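Local coordinates for periplasmic binding protein/LacI transcriptional regulator (Shewanella sp. ANA-3, PDB 5OCP) that binds L-arabinofuranose, in both its alpha and beta forms, as the periplasmic component of an arabinose ABC transporter, at residues A[40-45]-A[68-73]; A[84-89]-A[100-105]; A[111-116]-A[270-275]. One frame throughout, in Å; residues are numbered along the deposited sequence.

Contact 1. Residues A[40-45]-A[68-73]; sequences QKQENQ and TGWKPV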
loop_
_atom_site.group_PDB
_atom_site.type_symbol
_atom_site.label_atom_id
_atom_site.label_comp_id
_atom_site.label_asym_id
_atom_site.label_seq_id
_atom_site.Cartn_x
_atom_site.Cartn_y
_atom_site.Cartn_z
ATOM N N GLN A 40 -5.063 0.633 -13.258
ATOM C CA GLN A 40 -4.772 -0.748 -12.819
ATOM C C GLN A 40 -4.044 -1.644 -13.842
ATOM O O GLN A 40 -3.843 -2.831 -13.524
ATOM C CB GLN A 40 -5.975 -1.475 -12.217
ATOM C CG GLN A 40 -7.047 -0.635 -11.501
ATOM C CD GLN A 40 -6.533 0.296 -10.410
ATOM O OE1 GLN A 40 -7.056 1.479 -10.272
ATOM N NE2 GLN A 40 -5.540 -0.213 -9.598
ATOM N N LYS A 41 -3.685 -1.152 -15.022
ATOM C CA LYS A 41 -3.119 -2.016 -16.083
ATOM C C LYS A 41 -1.640 -1.752 -16.317
ATOM O O LYS A 41 -1.227 -0.628 -16.665
ATOM C CB LYS A 41 -3.918 -1.881 -17.368
ATOM C CG LYS A 41 -5.375 -2.247 -17.156
ATOM C CD LYS A 41 -6.131 -2.023 -18.453
ATOM C CE LYS A 41 -7.529 -2.652 -18.377
ATOM N NZ LYS A 41 -7.954 -3.155 -19.727
ATOM N N GLN A 42 -0.795 -2.789 -16.192
ATOM C CA GLN A 42 0.608 -2.616 -16.408
ATOM C C GLN A 42 0.908 -2.083 -17.810
ATOM O O GLN A 42 1.810 -1.281 -18.048
ATOM C CB GLN A 42 1.376 -3.947 -16.157
ATOM C CG GLN A 42 2.867 -3.801 -16.543
ATOM C CD GLN A 42 3.664 -5.003 -16.177
ATOM O OE1 GLN A 42 3.076 -6.095 -16.145
ATOM N NE2 GLN A 42 5.009 -4.829 -15.842
ATOM N N GLU A 43 0.140 -2.545 -18.789
ATOM C CA GLU A 43 0.349 -2.070 -20.105
ATOM C C GLU A 43 0.231 -0.584 -20.251
ATOM O O GLU A 43 0.955 0.014 -20.993
ATOM C CB GLU A 43 -0.607 -2.782 -21.096
ATOM C CG GLU A 43 0.053 -3.990 -21.687
ATOM C CD GLU A 43 1.423 -3.656 -22.376
ATOM O OE1 GLU A 43 2.408 -4.426 -22.184
ATOM O OE2 GLU A 43 1.552 -2.573 -23.040
ATOM N N ASN A 44 -0.692 -0.002 -19.488
ATOM C CA ASN A 44 -0.783 1.487 -19.491
ATOM C C ASN A 44 0.407 2.171 -18.830
ATOM O O ASN A 44 0.841 3.260 -19.247
ATOM C CB ASN A 44 -2.084 1.920 -18.882
ATOM C CG ASN A 44 -3.299 1.507 -19.698
ATOM O OD1 ASN A 44 -3.193 1.367 -20.931
ATOM N ND2 ASN A 44 -4.477 1.447 -19.055
ATOM N N GLN A 45 0.979 1.511 -17.805
ATOM C CA GLN A 45 2.209 2.044 -17.260
ATOM C C GLN A 45 3.315 2.039 -18.244
ATOM O O GLN A 45 4.048 3.018 -18.376
ATOM C CB GLN A 45 2.667 1.297 -15.995
ATOM C CG GLN A 45 1.651 1.288 -14.888
ATOM C CD GLN A 45 2.190 0.915 -13.522
ATOM O OE1 GLN A 45 2.104 -0.234 -13.135
ATOM N NE2 GLN A 45 2.743 1.888 -12.813
ATOM N N THR A 68 6.736 -8.320 -12.515
ATOM C CA THR A 68 7.298 -8.859 -13.737
ATOM C C THR A 68 7.106 -7.919 -14.909
ATOM O O THR A 68 6.192 -7.098 -14.877
ATOM C CB THR A 68 6.543 -10.172 -14.054
ATOM O OG1 THR A 68 5.119 -9.962 -14.006
ATOM C CG2 THR A 68 6.841 -11.163 -12.950
ATOM N N GLY A 69 7.913 -8.075 -15.965
ATOM C CA GLY A 69 7.605 -7.517 -17.289
ATOM C C GLY A 69 8.161 -6.147 -17.549
ATOM O O GLY A 69 7.768 -5.483 -18.520
ATOM N N TRP A 70 9.041 -5.682 -16.683
ATOM C CA TRP A 70 9.587 -4.338 -16.786
ATOM C C TRP A 70 10.883 -4.192 -17.571
ATOM O O TRP A 70 11.291 -3.056 -17.899
ATOM C CB TRP A 70 9.799 -3.695 -15.401
ATOM C CG TRP A 70 8.467 -3.563 -14.673
ATOM C CD1 TRP A 70 7.984 -4.401 -13.753
ATOM C CD2 TRP A 70 7.487 -2.525 -14.857
ATOM N NE1 TRP A 70 6.753 -3.955 -13.295
ATOM C CE2 TRP A 70 6.433 -2.798 -13.970
ATOM C CE3 TRP A 70 7.425 -1.375 -15.646
ATOM C CZ2 TRP A 70 5.301 -1.989 -13.889
ATOM C CZ3 TRP A 70 6.314 -0.582 -15.544
ATOM C CH2 TRP A 70 5.273 -0.880 -14.646
ATOM N N LYS A 71 11.604 -5.271 -17.789
ATOM C CA LYS A 71 12.952 -5.123 -18.329
ATOM C C LYS A 71 13.096 -4.382 -19.664
ATOM O O LYS A 71 13.944 -3.463 -19.828
ATOM C CB LYS A 71 13.617 -6.529 -18.443
ATOM C CG LYS A 71 15.075 -6.464 -18.902
ATOM C CD LYS A 71 15.930 -7.681 -18.542
ATOM C CE LYS A 71 15.309 -8.992 -19.030
ATOM N NZ LYS A 71 16.336 -10.028 -19.403
ATOM N N PRO A 72 12.220 -4.693 -20.609
ATOM C CA PRO A 72 12.332 -3.974 -21.910
ATOM C C PRO A 72 12.221 -2.473 -21.772
ATOM O O PRO A 72 13.089 -1.744 -22.298
ATOM C CB PRO A 72 11.209 -4.559 -22.738
ATOM C CG PRO A 72 10.939 -5.880 -22.145
ATOM C CD PRO A 72 11.196 -5.725 -20.648
ATOM N N VAL A 73 11.170 -1.987 -21.043
ATOM C CA VAL A 73 11.028 -0.535 -20.898
ATOM C C VAL A 73 12.139 0.085 -20.089
ATOM O O VAL A 73 12.578 1.183 -20.397
ATOM C CB VAL A 73 9.578 -0.115 -20.479
ATOM C CG1 VAL A 73 9.295 -0.332 -18.964
ATOM C CG2 VAL A 73 9.308 1.290 -20.929
HETATM O O HOH W 1 3.998 -8.755 -16.095
#
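Gln42 and Thr68 are joined by one direct hydrogen bond. Gln42 NE2 donates to Thr68 O at 2.7 Å, with an N-H...O angle of 167°. The donor lies in the carbonyl plane, and the acceptor lies close to the amide plane of Gln42. CG of Gln42 is anti to the backbone N (chi1 174°), and the extended chain beyond it carries the amide to Thr68. A water bridges Gln42 OE1 and Thr68 OG1. It donates to Gln42 OE1 at 2.8 Å and is hydrogen-bonded to Thr68 OG1 at 2.7 Å.

Van der Waals packing centres on the Trp70 indole. Gln42 meets it tip to tip, the amide and ring planes inclined to each other. NE2 of Gln42 sits over one face, offset toward the rim, 3.1 Å from Trp70 CE2. Gln45 comes to the ring edge instead, its amide plane at 90° to the indole. Its OE1 is 3.6 Å from Trp70 CH2.

Other polar bonds fix these groups. Trp70 NE1 donates to Val66 O. Gln45 NE2 binds Ala63 O and Ser6 OG, while Gln45 OE1 accepts from Val65 N.

The contact therefore ties the start of helix 42-54 to the turn leading into helix 71-79. Both ends of the Gln42 amide are used: its NH2 group donates to Thr68 O while NE2 lies over the Trp70 face, and OE1 takes the water.

Contact 2. Residues A[84-89]-A[100-105]; sequences VVIVDR and LTRIAS. With AHR (alpha-L-arabinofuranose), chain I; FUB (beta-L-arabinofuranose), chain J.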
loop_
_atom_site.group_PDB
_atom_site.type_symbol
_atom_site.label_atom_id
_atom_site.label_comp_id
_atom_site.label_asym_id
_atom_site.label_seq_id
_atom_site.Cartn_x
_atom_site.Cartn_y
_atom_site.Cartn_z
ATOM N N VAL A 84 15.685 6.157 -13.497
ATOM C CA VAL A 84 14.402 5.645 -13.103
ATOM C C VAL A 84 14.440 5.396 -11.549
ATOM O O VAL A 84 15.329 4.782 -11.092
ATOM C CB VAL A 84 14.090 4.356 -13.830
ATOM C CG1 VAL A 84 12.809 3.756 -13.316
ATOM C CG2 VAL A 84 13.939 4.602 -15.319
ATOM N N VAL A 85 13.439 5.893 -10.822
ATOM C CA VAL A 85 13.309 5.551 -9.416
ATOM C C VAL A 85 12.042 4.710 -9.273
ATOM O O VAL A 85 10.977 5.048 -9.837
ATOM C CB VAL A 85 13.184 6.772 -8.606
ATOM C CG1 VAL A 85 12.956 6.394 -7.131
ATOM C CG2 VAL A 85 14.452 7.623 -8.756
ATOM N N ILE A 86 12.174 3.592 -8.551
ATOM C CA ILE A 86 11.024 2.783 -8.261
ATOM C C ILE A 86 10.511 3.195 -6.925
ATOM O O ILE A 86 11.289 3.422 -5.994
ATOM C CB ILE A 86 11.449 1.290 -8.204
ATOM C CG1 ILE A 86 12.153 0.831 -9.472
ATOM C CG2 ILE A 86 10.268 0.377 -7.883
ATOM C CD1 ILE A 86 11.311 1.000 -10.739
ATOM N N VAL A 87 9.177 3.288 -6.754
ATOM C CA VAL A 87 8.568 3.634 -5.497
ATOM C C VAL A 87 7.417 2.648 -5.173
ATOM O O VAL A 87 6.787 2.097 -6.052
ATOM C CB VAL A 87 7.986 5.039 -5.454
ATOM C CG1 VAL A 87 9.129 6.054 -5.579
ATOM C CG2 VAL A 87 6.950 5.267 -6.541
ATOM N N ASP A 88 7.230 2.447 -3.892
ATOM C CA ASP A 88 6.064 1.731 -3.349
ATOM C C ASP A 88 6.287 0.257 -3.545
ATOM O O ASP A 88 6.966 -0.362 -2.694
ATOM C CB ASP A 88 4.756 2.356 -3.876
ATOM C CG ASP A 88 3.533 1.430 -3.688
ATOM O OD1 ASP A 88 3.527 0.624 -2.708
ATOM O OD2 ASP A 88 2.597 1.447 -4.558
ATOM N N ARG A 89 5.830 -0.333 -4.634
ATOM C CA ARG A 89 6.044 -1.752 -4.893
ATOM C C ARG A 89 7.422 -1.986 -5.517
ATOM O O ARG A 89 8.292 -1.070 -5.528
ATOM C CB ARG A 89 4.893 -2.354 -5.694
ATOM C CG ARG A 89 3.557 -2.127 -5.010
ATOM C CD ARG A 89 2.399 -2.676 -5.835
ATOM N NE ARG A 89 1.102 -2.372 -5.153
ATOM C CZ ARG A 89 -0.090 -2.573 -5.729
ATOM N NH1 ARG A 89 -0.208 -3.029 -6.964
ATOM N NH2 ARG A 89 -1.212 -2.192 -5.090
ATOM N N LEU A 100 17.889 3.687 -10.605
ATOM C CA LEU A 100 18.690 4.493 -9.775
ATOM C C LEU A 100 18.538 3.987 -8.333
ATOM O O LEU A 100 19.510 3.712 -7.688
ATOM C CB LEU A 100 18.291 5.957 -9.927
ATOM C CG LEU A 100 18.928 6.967 -9.032
ATOM C CD1 LEU A 100 20.483 6.968 -9.109
ATOM C CD2 LEU A 100 18.448 8.353 -9.235
ATOM N N THR A 101 17.300 3.877 -7.863
ATOM C CA THR A 101 17.041 3.406 -6.507
ATOM C C THR A 101 15.557 3.153 -6.269
ATOM O O THR A 101 14.716 3.495 -7.100
ATOM C CB THR A 101 17.555 4.408 -5.456
ATOM O OG1 THR A 101 17.499 3.811 -4.154
ATOM C CG2 THR A 101 16.710 5.672 -5.467
ATOM N N ARG A 102 15.243 2.551 -5.125
ATOM C CA ARG A 102 13.862 2.250 -4.770
ATOM C C ARG A 102 13.511 2.828 -3.402
ATOM O O ARG A 102 14.218 2.600 -2.421
ATOM C CB ARG A 102 13.624 0.738 -4.778
ATOM C CG ARG A 102 12.321 0.312 -4.122
ATOM C CD ARG A 102 11.954 -1.114 -4.500
ATOM N NE ARG A 102 10.631 -1.487 -4.007
ATOM C CZ ARG A 102 10.420 -2.228 -2.925
ATOM N NH1 ARG A 102 11.446 -2.680 -2.217
ATOM N NH2 ARG A 102 9.181 -2.519 -2.549
ATOM N N ILE A 103 12.415 3.577 -3.347
ATOM C CA ILE A 103 11.968 4.190 -2.107
ATOM C C ILE A 103 10.741 3.408 -1.673
ATOM O O ILE A 103 9.784 3.366 -2.401
ATOM C CB ILE A 103 11.574 5.638 -2.274
ATOM C CG1 ILE A 103 12.631 6.442 -3.027
ATOM C CG2 ILE A 103 11.210 6.230 -0.919
ATOM C CD1 ILE A 103 14.082 6.282 -2.533
ATOM N N ALA A 104 10.794 2.714 -0.522
ATOM C CA ALA A 104 9.701 1.849 -0.175
ATOM C C ALA A 104 9.658 1.632 1.345
ATOM O O ALA A 104 10.672 1.779 2.016
ATOM C CB ALA A 104 9.795 0.539 -0.916
ATOM N N SER A 105 8.515 1.222 1.851
ATOM C CA SER A 105 8.466 0.610 3.175
ATOM C C SER A 105 8.815 -0.859 3.060
ATOM O O SER A 105 8.968 -1.427 1.945
ATOM C CB SER A 105 7.062 0.775 3.791
ATOM O OG SER A 105 6.168 0.029 2.938
HETATM O O5 AHR I . 1.386 -0.800 -2.616
HETATM C C5 AHR I . 0.715 -0.272 -1.514
HETATM C C4 AHR I . -0.676 -0.870 -1.408
HETATM O O4 AHR I . -1.388 -0.721 -2.613
HETATM C C3 AHR I . -1.498 -0.212 -0.283
HETATM O O3 AHR I . -1.193 -0.842 0.918
HETATM C C2 AHR I . -2.897 -0.435 -0.833
HETATM O O2 AHR I . -3.898 0.392 -0.316
HETATM C C1 AHR I . -2.645 -0.107 -2.294
HETATM O O1 AHR I . -3.609 -0.659 -3.035
HETATM O O5 FUB J . 1.386 -0.800 -2.614
HETATM C C5 FUB J . 0.708 -0.271 -1.517
HETATM C C4 FUB J . -0.686 -0.867 -1.415
HETATM O O4 FUB J . -1.400 -0.739 -2.620
HETATM C C3 FUB J . -1.512 -0.209 -0.299
HETATM O O3 FUB J . -1.191 -0.830 0.908
HETATM C C2 FUB J . -2.922 -0.491 -0.804
HETATM O O2 FUB J . -3.906 0.387 -0.309
HETATM C C1 FUB J . -2.793 -0.525 -2.327
HETATM O O1 FUB J . -3.087 0.705 -2.776
HETATM O O HOH W 2 6.339 0.658 -0.028
#
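Ile86 and Arg102 pair side by side on neighbouring parallel strands of the first Rossmann-like alpha/beta domain, as in type I periplasmic binding proteins. Their side chains share one face of the sheet, where Ile86 CG2 lies 4.1 Å from Arg102 CD. Val85, Val87 and Ile103 occupy the other face. There Val85 CG1 packs against Ile103 CG1, and Val87 CG1 against Ile103 CB. Helix 248-259 covers Val85. Backbone bonds hold the strands in register, among them Ile86 N to Thr101 O and Ile103 N to Ile86 O.

Arg102 lays its guanidinium against the 88-89 backbone, just past the end of strand 84-87. Its NE donates to Arg89 O at 2.8 Å from above the carbonyl plane, and NH2 makes a weak bond to Asp88 O. Ala104 CB sits 3.4 Å above the centre of this guanidinium.

Asp88 and Arg89 face the sugar pocket. Asp88 OD1 lies 2.6 Å from O5 of either anomer, while its OD2 forms a salt bridge with Arg15. The extended Arg89 presents its guanidinium edge, with O5 in the plane. Its NE donates to sugar O5 at 3.0 Å, and its NH2 to sugar O4 at 2.9 Å with an N-H...O angle of 167°.

Contact 3. Residues A[111-116]-A[270-275]; sequences GRKIGQ and STTGDV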
loop_
_atom_site.group_PDB
_atom_site.type_symbol
_atom_site.label_atom_id
_atom_site.label_comp_id
_atom_site.label_asym_id
_atom_site.label_seq_id
_atom_site.Cartn_x
_atom_site.Cartn_y
_atom_site.Cartn_z
ATOM N N GLY A 111 3.679 -6.653 7.791
ATOM C CA GLY A 111 2.972 -7.933 8.093
ATOM C C GLY A 111 3.402 -8.574 9.383
ATOM O O GLY A 111 2.557 -9.020 10.190
ATOM N N ARG A 112 4.699 -8.522 9.679
ATOM C CA ARG A 112 5.205 -9.005 10.966
ATOM C C ARG A 112 4.649 -8.194 12.155
ATOM O O ARG A 112 4.244 -8.802 13.142
ATOM C CB ARG A 112 6.735 -9.037 11.016
ATOM C CG ARG A 112 7.364 -10.011 10.116
ATOM C CD ARG A 112 8.818 -10.321 10.531
ATOM N NE ARG A 112 9.693 -9.126 10.501
ATOM C CZ ARG A 112 10.277 -8.642 9.406
ATOM N NH1 ARG A 112 10.124 -9.228 8.238
ATOM N NH2 ARG A 112 11.046 -7.584 9.501
ATOM N N LYS A 113 4.695 -6.848 12.108
ATOM C CA LYS A 113 4.244 -6.024 13.237
ATOM C C LYS A 113 2.765 -6.214 13.522
ATOM O O LYS A 113 2.350 -6.320 14.673
ATOM C CB LYS A 113 4.534 -4.531 12.960
ATOM C CG LYS A 113 6.020 -4.191 13.106
ATOM C CD LYS A 113 6.309 -2.915 12.374
ATOM C CE LYS A 113 6.188 -1.720 13.221
ATOM N NZ LYS A 113 7.294 -0.845 12.705
ATOM N N ILE A 114 1.962 -6.318 12.447
ATOM C CA ILE A 114 0.501 -6.474 12.646
ATOM C C ILE A 114 0.215 -7.897 13.148
ATOM O O ILE A 114 -0.639 -8.088 14.024
ATOM C CB ILE A 114 -0.280 -5.967 11.397
ATOM C CG1 ILE A 114 -1.720 -5.623 11.810
ATOM C CG2 ILE A 114 -0.167 -6.906 10.245
ATOM C CD1 ILE A 114 -1.800 -4.396 12.653
ATOM N N GLY A 115 0.922 -8.878 12.611
ATOM C CA GLY A 115 0.802 -10.264 13.119
ATOM C C GLY A 115 1.175 -10.390 14.569
ATOM O O GLY A 115 0.512 -11.046 15.355
ATOM N N GLN A 116 2.266 -9.759 14.977
ATOM C CA GLN A 116 2.665 -9.810 16.366
ATOM C C GLN A 116 1.677 -9.151 17.259
ATOM O O GLN A 116 1.361 -9.678 18.322
ATOM C CB GLN A 116 4.060 -9.188 16.558
ATOM C CG GLN A 116 4.698 -9.476 17.906
ATOM C CD GLN A 116 4.904 -10.959 18.164
ATOM O OE1 GLN A 116 5.641 -11.618 17.460
ATOM N NE2 GLN A 116 4.165 -11.511 19.109
ATOM N N SER A 270 14.577 2.779 2.771
ATOM C CA SER A 270 13.344 2.278 3.310
ATOM C C SER A 270 13.107 2.712 4.743
ATOM O O SER A 270 14.010 2.651 5.552
ATOM C CB SER A 270 13.397 0.765 3.191
ATOM O OG SER A 270 12.224 0.124 3.710
ATOM N N THR A 271 11.826 3.001 5.084
ATOM C CA THR A 271 11.419 3.238 6.464
ATOM C C THR A 271 9.981 2.702 6.548
ATOM O O THR A 271 9.255 2.846 5.543
ATOM C CB THR A 271 11.365 4.745 6.841
ATOM O OG1 THR A 271 12.696 5.283 6.798
ATOM C CG2 THR A 271 10.846 4.974 8.218
ATOM N N THR A 272 9.658 2.087 7.672
ATOM C CA THR A 272 8.356 1.425 7.863
ATOM C C THR A 272 7.625 2.094 9.011
ATOM O O THR A 272 8.224 2.531 9.986
ATOM C CB THR A 272 8.583 -0.081 8.052
ATOM O OG1 THR A 272 9.282 -0.563 6.893
ATOM C CG2 THR A 272 7.300 -0.886 8.232
ATOM N N GLY A 273 6.310 2.173 8.900
ATOM C CA GLY A 273 5.496 2.783 9.912
ATOM C C GLY A 273 5.252 1.915 11.136
ATOM O O GLY A 273 5.551 0.704 11.215
ATOM N N ASP A 274 4.511 2.553 12.049
ATOM C CA ASP A 274 4.162 1.976 13.359
ATOM C C ASP A 274 2.714 1.434 13.352
ATOM O O ASP A 274 1.930 1.761 12.485
ATOM C CB ASP A 274 4.259 3.001 14.480
ATOM C CG ASP A 274 5.687 3.328 14.880
ATOM O OD1 ASP A 274 6.638 2.586 14.487
ATOM O OD2 ASP A 274 5.833 4.391 15.559
ATOM N N VAL A 275 2.446 0.541 14.324
ATOM C CA VAL A 275 1.094 0.021 14.590
ATOM C C VAL A 275 0.289 1.063 15.404
ATOM O O VAL A 275 0.764 1.516 16.475
ATOM C CB VAL A 275 1.193 -1.254 15.409
ATOM C CG1 VAL A 275 -0.169 -1.769 15.672
ATOM C CG2 VAL A 275 1.939 -2.332 14.684
HETATM O O HOH W 3 8.319 0.583 14.783
#
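Lys113 bends toward Gly273 through its outer torsions. CG is anti to the carbonyl carbon (chi1 -75°), and chi3 of 92° then swings CE to within 3.2 Å of Gly273 O. On Val275, CG2 is anti to the carbonyl carbon and meets Lys113 CB.

Lys113 NZ donates to Gly273 O at 2.8 Å. The donor stands above the carbonyl plane, 38° out of it. Asp274 takes part less directly. Its OD1 is 3.9 Å from Lys113 NZ, a long salt bridge. A water links the two more closely, accepting from Lys113 NZ at 2.7 Å and donating to Asp274 OD1 at 2.6 Å. Glu109 OE2, one turn earlier on the helix, forms a further salt bridge with NZ. Gly273 O, the water and Glu109 are thus the close partners of the ammonium, and Asp274 is reached mainly through the water. An alanine in place of Lys113 would probably leave Gly273 O without its donor and Glu109 without its cation, and break the water link to Asp274.

Apolar packing lies beside this polar group. Val275 CG2 is 3.8 Å from Lys113 CB, and Val275 CG1 is 4.3 Å from Ile114 CD1.

Segment 270-275 runs from strand 268-270 of one sheet to strand 275-277 of the other, so it is an interdomain crossing. Thr272 OG1 is hydrogen-bonded to Asp106 N, just before helix 107-121, and Val275 touches Trp117 of that helix. Ile114 also touches Phe147 of helix 138-151 and Ala239 and Val241 of strand 239-242.

The three contacts follow one another along the chain. Contacts 1 and 2 belong to the first domain, their centres 15 Å apart. Contact 1 joins the start of helix 42-54 to the residues leading into helix 71-79, and that helix leads into strand 84-87 of contact 2. Contact 2 lies in the six-stranded parallel sheet. Contact 3 is about 28 Å from contact 1, across the chain's centre, and about 19 Å from contact 2, between centres. Contacts 2 and 3 touch: Ala104 O lies 2.8 Å from Ser270 OG. Strand 101-104 leads into helix 107-121, so two crossings between domains run close together here, consistent with a hinge beside the sugar site.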